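Local atomic coordinates of PlaB phospholipase (Legionella pneumophila, PDB entry 6ZTI), a protein that probably hydrolyses phospholipids as an alpha/beta hydrolase of a bacterial pathogen, its activity being controlled by NAD(H)-mediated tetramerization. Residues S136-L141 against N209-E214; G216-V221 against L264-K269; F377-Q382 against T392-Y397. All coordinates share one frame; numbering follows the deposited sequence.

Contact 1. Residues S136-L141 against N209-E214; sequences SALAQL and NSYTGE. With SND (thionicotinamide-adenine-dinucleotide), chain H.
Tyr211 and Leu141 both hold CG anti to their own carbonyl carbon, at chi1 -80° and -54°, with the Tyr211 ring beneath Ala137 and Leu141 CD1 at its edge. Ala137 CB makes a CH-pi contact over the middle of one face, 3.6 Å from the Tyr211 centroid and almost on the ring normal. Thio-NAD takes the opposite face, its C3N 3.5 Å above the Tyr211 plane and displaced toward the rim. Beside the ring, Leu138 CD2 packs on Tyr211 CB at 3.5 Å. The two segments lie in loops that follow neighbouring strands, 123-129 and 191-197, of the parallel alpha/beta-hydrolase sheet, and together they wall the nicotinamide end of the pocket. An ST turn, with Ser136 OG accepting from Leu138 N, opens the 136-141 segment. In the second, Thr212 N and OG1 grip Asn209 O from opposite faces of its plane. Thio-NAD N7N gives Asn209 OD1 a nearly straight hydrogen bond (3.1 Å, 177°), and Arg145 binds the same oxygen. Leu141 CD1 slides past Asn209, 3.5 Å from OD1, while Leu141 CD2 lies 3.8 Å from the ligand N7N. Tyr211 OH is hydrogen-bonded to Asp380 and Gln382 of strand 378-383.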
loop_
_atom_site.group_PDB
_atom_site.type_symbol
_atom_site.label_atom_id
_atom_site.label_comp_id
_atom_site.label_asym_id
_atom_site.label_seq_id
_atom_site.Cartn_x
_atom_site.Cartn_y
_atom_site.Cartn_z
ATOM N N SER B 136 -18.422 -15.552 -3.331
ATOM C CA SER B 136 -18.957 -15.395 -1.984
ATOM C C SER B 136 -18.590 -14.016 -1.461
ATOM O O SER B 136 -17.420 -13.630 -1.498
ATOM C CB SER B 136 -18.405 -16.452 -1.022
ATOM O OG SER B 136 -18.684 -16.096 0.326
ATOM N N ALA B 137 -19.586 -13.286 -0.960
ATOM C CA ALA B 137 -19.327 -11.963 -0.405
ATOM C C ALA B 137 -18.347 -12.022 0.753
ATOM O O ALA B 137 -17.665 -11.028 1.032
ATOM C CB ALA B 137 -20.642 -11.330 0.046
ATOM N N LEU B 138 -18.246 -13.174 1.419
ATOM C CA LEU B 138 -17.385 -13.310 2.579
ATOM C C LEU B 138 -15.904 -13.343 2.213
ATOM O O LEU B 138 -15.061 -13.057 3.074
ATOM C CB LEU B 138 -17.739 -14.585 3.342
ATOM C CG LEU B 138 -19.043 -14.643 4.134
ATOM C CD1 LEU B 138 -19.223 -16.026 4.715
ATOM C CD2 LEU B 138 -19.008 -13.621 5.240
ATOM N N ALA B 139 -15.567 -13.689 0.967
ATOM C CA ALA B 139 -14.166 -13.901 0.605
ATOM C C ALA B 139 -13.347 -12.638 0.793
ATOM O O ALA B 139 -12.184 -12.699 1.214
ATOM C CB ALA B 139 -14.062 -14.389 -0.846
ATOM N N GLN B 140 -13.931 -11.481 0.496
ATOM C CA GLN B 140 -13.196 -10.236 0.639
ATOM C C GLN B 140 -12.787 -9.991 2.088
ATOM O O GLN B 140 -11.705 -9.450 2.340
ATOM C CB GLN B 140 -14.029 -9.073 0.098
ATOM C CG GLN B 140 -13.285 -7.760 0.116
ATOM C CD GLN B 140 -13.963 -6.681 -0.706
ATOM O OE1 GLN B 140 -14.647 -5.814 -0.168
ATOM N NE2 GLN B 140 -13.764 -6.722 -2.021
ATOM N N LEU B 141 -13.611 -10.405 3.053
ATOM C CA LEU B 141 -13.236 -10.302 4.459
ATOM C C LEU B 141 -11.893 -10.964 4.766
ATOM O O LEU B 141 -11.355 -10.777 5.859
ATOM C CB LEU B 141 -14.314 -10.910 5.346
ATOM C CG LEU B 141 -15.720 -10.354 5.135
ATOM C CD1 LEU B 141 -16.652 -10.920 6.189
ATOM C CD2 LEU B 141 -15.748 -8.820 5.171
ATOM N N ASN B 209 -20.038 -9.343 11.353
ATOM C CA ASN B 209 -20.022 -9.619 9.918
ATOM C C ASN B 209 -21.386 -10.140 9.475
ATOM O O ASN B 209 -21.596 -11.351 9.346
ATOM C CB ASN B 209 -18.912 -10.589 9.573
ATOM C CG ASN B 209 -17.543 -9.973 9.792
ATOM O OD1 ASN B 209 -17.148 -9.072 9.064
ATOM N ND2 ASN B 209 -16.847 -10.407 10.828
ATOM N N SER B 210 -22.258 -9.199 9.108
ATOM C CA SER B 210 -23.661 -9.485 8.853
ATOM C C SER B 210 -23.891 -10.262 7.560
ATOM O O SER B 210 -24.995 -10.785 7.372
ATOM C CB SER B 210 -24.449 -8.170 8.846
ATOM O OG SER B 210 -24.026 -7.322 7.789
ATOM N N TYR B 211 -22.894 -10.366 6.674
ATOM C CA TYR B 211 -23.013 -11.297 5.555
ATOM C C TYR B 211 -23.391 -12.701 6.032
ATOM O O TYR B 211 -24.060 -13.451 5.310
ATOM C CB TYR B 211 -21.702 -11.367 4.772
ATOM C CG TYR B 211 -21.434 -10.240 3.793
ATOM C CD1 TYR B 211 -22.449 -9.660 3.047
ATOM C CD2 TYR B 211 -20.139 -9.773 3.608
ATOM C CE1 TYR B 211 -22.172 -8.637 2.144
ATOM C CE2 TYR B 211 -19.856 -8.758 2.730
ATOM C CZ TYR B 211 -20.858 -8.195 1.999
ATOM O OH TYR B 211 -20.527 -7.195 1.122
ATOM N N THR B 212 -23.000 -13.066 7.251
ATOM C CA THR B 212 -23.315 -14.403 7.745
ATOM C C THR B 212 -24.803 -14.605 8.013
ATOM O O THR B 212 -25.199 -15.726 8.352
ATOM C CB THR B 212 -22.517 -14.689 9.002
ATOM O OG1 THR B 212 -22.822 -13.719 10.008
ATOM C CG2 THR B 212 -21.029 -14.640 8.695
ATOM N N GLY B 213 -25.622 -13.556 7.894
ATOM C CA GLY B 213 -27.071 -13.686 7.973
ATOM C C GLY B 213 -27.818 -13.017 6.826
ATOM O O GLY B 213 -29.019 -12.755 6.935
ATOM N N GLU B 214 -27.132 -12.763 5.711
ATOM C CA GLU B 214 -27.696 -11.953 4.637
ATOM C C GLU B 214 -28.911 -12.617 4.014
ATOM O O GLU B 214 -28.872 -13.795 3.639
ATOM C CB GLU B 214 -26.640 -11.710 3.568
ATOM C CG GLU B 214 -27.060 -10.828 2.430
ATOM C CD GLU B 214 -25.951 -10.705 1.413
ATOM O OE1 GLU B 214 -25.455 -11.763 0.950
ATOM O OE2 GLU B 214 -25.536 -9.562 1.125
HETATM P PA SND H . -16.827 -1.926 6.871
HETATM O O1A SND H . -16.825 -0.622 6.143
HETATM O O2A SND H . -18.114 -2.391 7.495
HETATM O O5B SND H . -15.736 -1.992 8.054
HETATM C C5B SND H . -14.459 -1.381 7.821
HETATM C C4B SND H . -13.485 -1.981 8.801
HETATM O O4B SND H . -13.965 -1.786 10.155
HETATM C C3B SND H . -13.260 -3.484 8.641
HETATM O O3B SND H . -11.884 -3.781 8.833
HETATM C C2B SND H . -14.123 -4.075 9.754
HETATM O O2B SND H . -13.656 -5.344 10.183
HETATM C C1B SND H . -13.935 -3.021 10.839
HETATM N N9A SND H . -14.989 -3.012 11.845
HETATM C C8A SND H . -16.267 -2.538 11.699
HETATM N N7A SND H . -17.042 -2.760 12.732
HETATM C C5A SND H . -16.216 -3.432 13.623
HETATM C C6A SND H . -16.453 -4.001 14.885
HETATM N N6A SND H . -17.622 -3.915 15.529
HETATM N N1A SND H . -15.430 -4.651 15.482
HETATM C C2A SND H . -14.248 -4.695 14.863
HETATM N N3A SND H . -13.904 -4.180 13.678
HETATM C C4A SND H . -14.944 -3.575 13.098
HETATM O O3 SND H . -16.351 -3.065 5.872
HETATM P PN SND H . -16.043 -4.628 6.008
HETATM O O1N SND H . -16.707 -5.107 7.245
HETATM O O2N SND H . -14.590 -4.819 5.837
HETATM O O5D SND H . -16.813 -5.181 4.711
HETATM C C5D SND H . -16.124 -5.284 3.445
HETATM C C4D SND H . -17.051 -4.902 2.310
HETATM O O4D SND H . -18.276 -5.671 2.383
HETATM C C3D SND H . -17.503 -3.444 2.266
HETATM O O3D SND H . -17.727 -3.084 0.903
HETATM C C2D SND H . -18.797 -3.489 3.081
HETATM O O2D SND H . -19.689 -2.411 2.814
HETATM C C1D SND H . -19.370 -4.808 2.578
HETATM N N1N SND H . -20.278 -5.420 3.653
HETATM C C2N SND H . -19.659 -6.124 4.614
HETATM C C3N SND H . -20.402 -6.795 5.564
HETATM C C7N SND H . -19.731 -7.695 6.541
HETATM S S7N SND H . -20.371 -9.185 6.905
HETATM N N7N SND H . -18.599 -7.271 7.065
HETATM C C4N SND H . -21.788 -6.706 5.514
HETATM C C5N SND H . -22.398 -5.951 4.529
HETATM C C6N SND H . -21.619 -5.307 3.595
#

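Contact 2. Residues G216-V221 against L264-K269; sequences GSNGVV and LSHSGK. Unlike the reference sequence in segment 216-221: Asn218 (reference Asp).
Val220 lies over one face of the His266 imidazole, its CB 3.7 Å from the ring centroid and 16° off the normal, displaced toward the CG-CD2 side. The valine crosses the histidine at about a right angle, and its CG2 reaches His266 CD2 at 3.6 Å. His266 keeps CG anti to its backbone N, and its ring turns the ND1 edge to Asn218. There Asn218 ND2, in the plane of the ring, makes a weak hydrogen bond to His266 ND1 (3.1 Å, 131°), with amide and imidazole planes 65° apart. The backbones meet as well: His266 N donates to Asn218 O at 3.3 Å. Two bonds hold the Asn218 amide from its other end, since OD1 accepts from Val220 N and from Val221 N, each at 2.9 Å, as an Asx turn and Asx motif. One residue earlier, Ser217 OG accepts from Gly219 N in an ST turn. A water receives a hydrogen bond from Asn218 ND2 at 3.1 Å and donates weakly to Leu264 O and Ser265 O, giving the amide a second link to the other segment. On its far side, His266 NE2 has a weak hydrogen bond to Ser100 OG, just after strand 93-99. Ser100, His266 and Asn218, which stands where the reference sequence has Asp, lie on loops following strands 93-99, 257-261 and 191-197 and are laid out as in the catalytic triad of alpha/beta hydrolases, consistent with an active site here.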
loop_
_atom_site.group_PDB
_atom_site.type_symbol
_atom_site.label_atom_id
_atom_site.label_comp_id
_atom_site.label_asym_id
_atom_site.label_seq_id
_atom_site.Cartn_x
_atom_site.Cartn_y
_atom_site.Cartn_z
ATOM N N GLY B 216 -31.430 -13.762 1.303
ATOM C CA GLY B 216 -31.094 -14.205 -0.037
ATOM C C GLY B 216 -29.868 -15.076 -0.110
ATOM O O GLY B 216 -29.441 -15.432 -1.218
ATOM N N SER B 217 -29.296 -15.435 1.032
ATOM C CA SER B 217 -28.129 -16.287 1.116
ATOM C C SER B 217 -28.398 -17.381 2.137
ATOM O O SER B 217 -29.367 -17.326 2.902
ATOM C CB SER B 217 -26.882 -15.494 1.512
ATOM O OG SER B 217 -26.686 -15.540 2.917
ATOM N N ASN B 218 -27.521 -18.386 2.144
ATOM C CA ASN B 218 -27.543 -19.439 3.152
ATOM C C ASN B 218 -26.508 -19.206 4.248
ATOM O O ASN B 218 -26.190 -20.130 5.009
ATOM C CB ASN B 218 -27.325 -20.809 2.505
ATOM C CG ASN B 218 -25.950 -20.950 1.862
ATOM O OD1 ASN B 218 -25.088 -20.092 2.005
ATOM N ND2 ASN B 218 -25.740 -22.058 1.156
ATOM N N GLY B 219 -25.999 -17.981 4.352
ATOM C CA GLY B 219 -24.941 -17.639 5.265
ATOM C C GLY B 219 -23.581 -17.546 4.614
ATOM O O GLY B 219 -22.683 -16.925 5.183
ATOM N N VAL B 220 -23.405 -18.150 3.439
ATOM C CA VAL B 220 -22.107 -18.151 2.779
ATOM C C VAL B 220 -22.252 -17.780 1.308
ATOM O O VAL B 220 -21.457 -16.998 0.788
ATOM C CB VAL B 220 -21.418 -19.520 2.930
ATOM C CG1 VAL B 220 -20.116 -19.562 2.150
ATOM C CG2 VAL B 220 -21.180 -19.829 4.381
ATOM N N VAL B 221 -23.246 -18.341 0.621
ATOM C CA VAL B 221 -23.438 -18.119 -0.806
ATOM C C VAL B 221 -24.845 -17.605 -1.041
ATOM O O VAL B 221 -25.817 -18.155 -0.512
ATOM C CB VAL B 221 -23.184 -19.398 -1.630
ATOM C CG1 VAL B 221 -21.710 -19.724 -1.653
ATOM C CG2 VAL B 221 -23.982 -20.575 -1.076
ATOM N N LEU B 264 -32.667 -25.252 4.583
ATOM C CA LEU B 264 -31.288 -25.716 4.522
ATOM C C LEU B 264 -30.321 -24.541 4.452
ATOM O O LEU B 264 -30.516 -23.615 3.655
ATOM C CB LEU B 264 -31.106 -26.636 3.315
ATOM C CG LEU B 264 -31.901 -27.947 3.309
ATOM C CD1 LEU B 264 -31.589 -28.697 2.046
ATOM C CD2 LEU B 264 -31.565 -28.800 4.514
ATOM N N SER B 265 -29.273 -24.590 5.282
ATOM C CA SER B 265 -28.228 -23.579 5.330
ATOM C C SER B 265 -26.979 -24.126 4.651
ATOM O O SER B 265 -26.984 -25.215 4.079
ATOM C CB SER B 265 -27.924 -23.176 6.771
ATOM O OG SER B 265 -27.360 -24.268 7.490
ATOM N N HIS B 266 -25.879 -23.382 4.732
ATOM C CA HIS B 266 -24.666 -23.828 4.053
ATOM C C HIS B 266 -24.016 -25.009 4.763
ATOM O O HIS B 266 -23.591 -25.972 4.112
ATOM C CB HIS B 266 -23.669 -22.679 3.942
ATOM C CG HIS B 266 -22.592 -22.908 2.922
ATOM N ND1 HIS B 266 -22.840 -22.911 1.565
ATOM C CD2 HIS B 266 -21.263 -23.131 3.062
ATOM C CE1 HIS B 266 -21.711 -23.127 0.913
ATOM N NE2 HIS B 266 -20.738 -23.254 1.797
ATOM N N SER B 267 -23.931 -24.953 6.093
ATOM C CA SER B 267 -23.077 -25.823 6.874
ATOM C C SER B 267 -23.772 -26.188 8.173
ATOM O O SER B 267 -24.852 -25.683 8.496
ATOM C CB SER B 267 -21.737 -25.133 7.166
ATOM O OG SER B 267 -21.062 -24.843 5.964
ATOM N N GLY B 268 -23.137 -27.080 8.917
ATOM C CA GLY B 268 -23.571 -27.400 10.261
ATOM C C GLY B 268 -24.436 -28.642 10.313
ATOM O O GLY B 268 -25.167 -28.973 9.369
ATOM N N LYS B 269 -24.362 -29.350 11.445
ATOM C CA LYS B 269 -25.145 -30.574 11.596
ATOM C C LYS B 269 -26.639 -30.294 11.771
ATOM O O LYS B 269 -27.456 -31.170 11.479
ATOM C CB LYS B 269 -24.607 -31.402 12.774
ATOM C CG LYS B 269 -23.230 -32.016 12.499
ATOM C CD LYS B 269 -22.926 -33.190 13.405
ATOM C CE LYS B 269 -22.353 -32.749 14.740
ATOM N NZ LYS B 269 -21.943 -33.927 15.568
HETATM O O HOH W 1 -28.026 -24.104 1.641
#

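Contact 3. Residues F377-Q382 against T392-Y397; sequences FFVDRQ and TYFLDY. With SND (thionicotinamide-adenine-dinucleotide), chain J.
The beta hairpin of strands 378-383 and 390-396 carries a classic beta bulge where Val379 and Asp380 both face Phe394. Phe394 O accepts from Val379 N at 2.9 Å and from Asp380 N at 3.2 Å, and the strands run antiparallel at 168°. Past the bulge, Asp380-Phe394 and Gln382-Thr392 are hydrogen-bonded pairs flanking the non-hydrogen-bonded pair Arg381-Tyr393. Phe394, with Val379 CG1 3.5 Å from its CD2, lies on the face that also holds Asp380, whose OD2, besides bonding Tyr211, forms a salt bridge with Arg222. A water bridges Asp380 OD2 to Thr392 O. The other face builds a thio-NAD site. Phe378 lays its ring under the adenosine ribose, C4B 3.3 Å above its centre, and meets Tyr393 CE2 at its edge through CE2, 3.7 Å away. Arg381 CB sits over the Tyr393 ring, 4.0 Å from the centroid, as the two side chains run side by side. Beyond them, Arg381 NE forms a salt bridge to a phosphate oxygen of another thio-NAD, and NH2 bonds Val208 O of the second subunit. Tyr393 OH donates to adenine N3A of the first ligand at 2.8 Å while accepting a weak bond, 3.4 Å long, from Arg381 NH1. It also bonds N6A of another thio-NAD, so one hydroxyl serves two dinucleotides; Arg381 may polarise it slightly, although the paired phosphate would offset that charge.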
loop_
_atom_site.group_PDB
_atom_site.type_symbol
_atom_site.label_atom_id
_atom_site.label_comp_id
_atom_site.label_asym_id
_atom_site.label_seq_id
_atom_site.Cartn_x
_atom_site.Cartn_y
_atom_site.Cartn_z
ATOM N N PHE B 377 -34.638 -1.197 -2.874
ATOM C CA PHE B 377 -34.096 -2.005 -3.964
ATOM C C PHE B 377 -32.758 -2.655 -3.614
ATOM O O PHE B 377 -32.405 -3.678 -4.201
ATOM C CB PHE B 377 -33.926 -1.129 -5.214
ATOM C CG PHE B 377 -32.682 -0.278 -5.179
ATOM C CD1 PHE B 377 -32.623 0.872 -4.397
ATOM C CD2 PHE B 377 -31.562 -0.638 -5.915
ATOM C CE1 PHE B 377 -31.466 1.640 -4.349
ATOM C CE2 PHE B 377 -30.402 0.120 -5.862
ATOM C CZ PHE B 377 -30.353 1.261 -5.100
ATOM N N PHE B 378 -32.016 -2.103 -2.663
ATOM C CA PHE B 378 -30.593 -2.387 -2.497
ATOM C C PHE B 378 -30.339 -3.283 -1.296
ATOM O O PHE B 378 -30.888 -3.055 -0.217
ATOM C CB PHE B 378 -29.831 -1.082 -2.327
ATOM C CG PHE B 378 -28.391 -1.242 -1.953
ATOM C CD1 PHE B 378 -28.011 -1.361 -0.626
ATOM C CD2 PHE B 378 -27.405 -1.193 -2.931
ATOM C CE1 PHE B 378 -26.671 -1.469 -0.274
ATOM C CE2 PHE B 378 -26.059 -1.300 -2.592
ATOM C CZ PHE B 378 -25.693 -1.437 -1.263
ATOM N N VAL B 379 -29.487 -4.283 -1.480
ATOM C CA VAL B 379 -28.997 -5.112 -0.387
ATOM C C VAL B 379 -27.515 -4.866 -0.112
ATOM O O VAL B 379 -27.119 -4.665 1.037
ATOM C CB VAL B 379 -29.263 -6.610 -0.657
ATOM C CG1 VAL B 379 -28.793 -7.435 0.548
ATOM C CG2 VAL B 379 -30.739 -6.849 -0.965
ATOM N N ASP B 380 -26.678 -4.895 -1.150
ATOM C CA ASP B 380 -25.234 -4.839 -0.940
ATOM C C ASP B 380 -24.508 -4.315 -2.174
ATOM O O ASP B 380 -24.987 -4.408 -3.302
ATOM C CB ASP B 380 -24.681 -6.229 -0.578
ATOM C CG ASP B 380 -23.212 -6.200 -0.218
ATOM O OD1 ASP B 380 -22.868 -5.523 0.775
ATOM O OD2 ASP B 380 -22.410 -6.869 -0.910
ATOM N N ARG B 381 -23.304 -3.808 -1.944
ATOM C CA ARG B 381 -22.361 -3.575 -3.025
ATOM C C ARG B 381 -20.961 -3.895 -2.532
ATOM O O ARG B 381 -20.632 -3.697 -1.363
ATOM C CB ARG B 381 -22.413 -2.123 -3.554
ATOM C CG ARG B 381 -21.999 -1.090 -2.545
ATOM C CD ARG B 381 -22.416 0.303 -2.987
ATOM N NE ARG B 381 -21.651 1.357 -2.329
ATOM C CZ ARG B 381 -21.814 2.657 -2.586
ATOM N NH1 ARG B 381 -22.716 3.052 -3.470
ATOM N NH2 ARG B 381 -21.077 3.565 -1.973
ATOM N N GLN B 382 -20.132 -4.378 -3.451
ATOM C CA GLN B 382 -18.758 -4.736 -3.142
ATOM C C GLN B 382 -17.925 -4.412 -4.367
ATOM O O GLN B 382 -18.381 -4.600 -5.495
ATOM C CB GLN B 382 -18.622 -6.229 -2.776
ATOM C CG GLN B 382 -17.634 -6.527 -1.648
ATOM C CD GLN B 382 -17.475 -8.022 -1.314
ATOM O OE1 GLN B 382 -16.947 -8.802 -2.111
ATOM N NE2 GLN B 382 -17.899 -8.407 -0.109
ATOM N N THR B 392 -19.825 -5.343 -7.759
ATOM C CA THR B 392 -20.953 -6.260 -7.644
ATOM C C THR B 392 -22.058 -5.611 -6.818
ATOM O O THR B 392 -21.836 -5.229 -5.665
ATOM C CB THR B 392 -20.503 -7.593 -7.029
ATOM O OG1 THR B 392 -19.543 -8.227 -7.894
ATOM C CG2 THR B 392 -21.666 -8.513 -6.860
ATOM N N TYR B 393 -23.243 -5.499 -7.403
ATOM C CA TYR B 393 -24.437 -5.054 -6.696
ATOM C C TYR B 393 -25.350 -6.242 -6.453
ATOM O O TYR B 393 -25.485 -7.118 -7.308
ATOM C CB TYR B 393 -25.215 -3.995 -7.494
ATOM C CG TYR B 393 -24.937 -2.554 -7.086
ATOM C CD1 TYR B 393 -23.690 -1.996 -7.255
ATOM C CD2 TYR B 393 -25.938 -1.762 -6.559
ATOM C CE1 TYR B 393 -23.433 -0.694 -6.889
ATOM C CE2 TYR B 393 -25.693 -0.444 -6.190
ATOM C CZ TYR B 393 -24.445 0.086 -6.367
ATOM O OH TYR B 393 -24.197 1.394 -6.002
ATOM N N PHE B 394 -26.002 -6.233 -5.301
ATOM C CA PHE B 394 -26.966 -7.239 -4.896
ATOM C C PHE B 394 -28.272 -6.517 -4.613
ATOM O O PHE B 394 -28.313 -5.609 -3.767
ATOM C CB PHE B 394 -26.437 -7.977 -3.663
ATOM C CG PHE B 394 -27.173 -9.240 -3.327
ATOM C CD1 PHE B 394 -27.490 -10.167 -4.317
ATOM C CD2 PHE B 394 -27.503 -9.524 -2.012
ATOM C CE1 PHE B 394 -28.154 -11.318 -3.992
ATOM C CE2 PHE B 394 -28.160 -10.676 -1.687
ATOM C CZ PHE B 394 -28.494 -11.572 -2.679
ATOM N N LEU B 395 -29.329 -6.917 -5.317
ATOM C CA LEU B 395 -30.579 -6.182 -5.351
ATOM C C LEU B 395 -31.742 -7.090 -4.997
ATOM O O LEU B 395 -31.726 -8.295 -5.272
ATOM C CB LEU B 395 -30.852 -5.581 -6.744
ATOM C CG LEU B 395 -29.717 -4.789 -7.382
ATOM C CD1 LEU B 395 -30.145 -4.399 -8.801
ATOM C CD2 LEU B 395 -29.347 -3.576 -6.566
ATOM N N ASP B 396 -32.772 -6.475 -4.425
ATOM C CA ASP B 396 -34.026 -7.158 -4.137
ATOM C C ASP B 396 -34.870 -7.120 -5.402
ATOM O O ASP B 396 -35.379 -6.066 -5.794
ATOM C CB ASP B 396 -34.736 -6.496 -2.960
ATOM C CG ASP B 396 -35.964 -7.257 -2.501
ATOM O OD1 ASP B 396 -36.715 -7.765 -3.359
ATOM O OD2 ASP B 396 -36.185 -7.346 -1.271
ATOM N N TYR B 397 -35.018 -8.268 -6.048
ATOM C CA TYR B 397 -35.727 -8.288 -7.316
ATOM C C TYR B 397 -37.209 -7.992 -7.134
ATOM O O TYR B 397 -37.823 -7.326 -7.970
ATOM C CB TYR B 397 -35.554 -9.635 -8.000
ATOM C CG TYR B 397 -36.364 -9.713 -9.272
ATOM C CD1 TYR B 397 -37.683 -10.140 -9.249
ATOM C CD2 TYR B 397 -35.821 -9.317 -10.493
ATOM C CE1 TYR B 397 -38.433 -10.199 -10.406
ATOM C CE2 TYR B 397 -36.565 -9.371 -11.655
ATOM C CZ TYR B 397 -37.875 -9.807 -11.601
ATOM O OH TYR B 397 -38.637 -9.878 -12.747
HETATM P PA SND J . -30.329 4.484 -0.611
HETATM O O1A SND J . -30.417 5.798 -1.338
HETATM O O2A SND J . -30.152 4.542 0.863
HETATM O O5B SND J . -29.121 3.623 -1.255
HETATM C C5B SND J . -28.753 2.292 -0.856
HETATM C C4B SND J . -27.404 2.032 -1.483
HETATM O O4B SND J . -27.506 2.084 -2.927
HETATM C C3B SND J . -26.338 3.057 -1.131
HETATM O O3B SND J . -25.075 2.436 -1.249
HETATM C C2B SND J . -26.524 4.111 -2.217
HETATM O O2B SND J . -25.345 4.890 -2.379
HETATM C C1B SND J . -26.797 3.208 -3.422
HETATM N N9A SND J . -27.592 3.824 -4.478
HETATM C C8A SND J . -28.676 4.652 -4.337
HETATM N N7A SND J . -29.189 5.059 -5.474
HETATM C C5A SND J . -28.385 4.457 -6.432
HETATM C C6A SND J . -28.401 4.483 -7.838
HETATM N N6A SND J . -29.273 5.190 -8.555
HETATM N N1A SND J . -27.472 3.747 -8.493
HETATM C C2A SND J . -26.587 3.045 -7.779
HETATM N N3A SND J . -26.461 2.961 -6.451
HETATM C C4A SND J . -27.398 3.691 -5.831
HETATM O O3 SND J . -31.589 3.553 -0.880
HETATM P PN SND J . -33.139 3.814 -1.151
HETATM O O1N SND J . -33.604 4.932 -0.298
HETATM O O2N SND J . -33.823 2.509 -1.080
HETATM O O5D SND J . -33.069 4.347 -2.655
HETATM C C5D SND J . -34.249 4.398 -3.485
HETATM C C4D SND J . -34.102 5.531 -4.472
HETATM O O4D SND J . -34.278 6.801 -3.804
HETATM C C3D SND J . -32.751 5.623 -5.175
HETATM O O3D SND J . -32.982 6.071 -6.498
HETATM C C2D SND J . -32.021 6.706 -4.386
HETATM O O2D SND J . -31.035 7.357 -5.179
HETATM C C1D SND J . -33.181 7.636 -4.076
HETATM N N1N SND J . -32.912 8.481 -2.839
HETATM C C2N SND J . -32.934 9.819 -2.959
HETATM C C3N SND J . -32.782 10.616 -1.840
HETATM C C7N SND J . -32.800 12.099 -1.939
HETATM S S7N SND J . -32.723 13.048 -0.572
HETATM N N7N SND J . -32.873 12.617 -3.147
HETATM C C4N SND J . -32.597 9.997 -0.607
HETATM C C5N SND J . -32.562 8.619 -0.520
HETATM C C6N SND J . -32.724 7.870 -1.655
HETATM O O HOH W 2 -22.545 -7.288 -3.424
HETATM O O HOH W 3 -17.045 -6.839 -7.166
#

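Along the chain the three contacts come in series: contact 1 closes before contact 2 opens, and contact 3 follows. Contacts 1 and 2, their centres about 11 Å apart, share the loop between strand 191-197 and helix 223-226 at the C-terminal ends of the parallel sheet's strands, and Ser136 OG joins them through Val220 O. Contact 3 belongs to the separate mixed sheet, its centre about 13 Å from contact 1 and about 19 Å from contact 2. Contact 1 thus lies between the putative active-site loops and the hairpin. Since thio-NAD molecules line contacts 1 and 3 and bridge to the second subunit, this arrangement is consistent with NAD(H)-mediated tetramerization influencing the hydrolase domain.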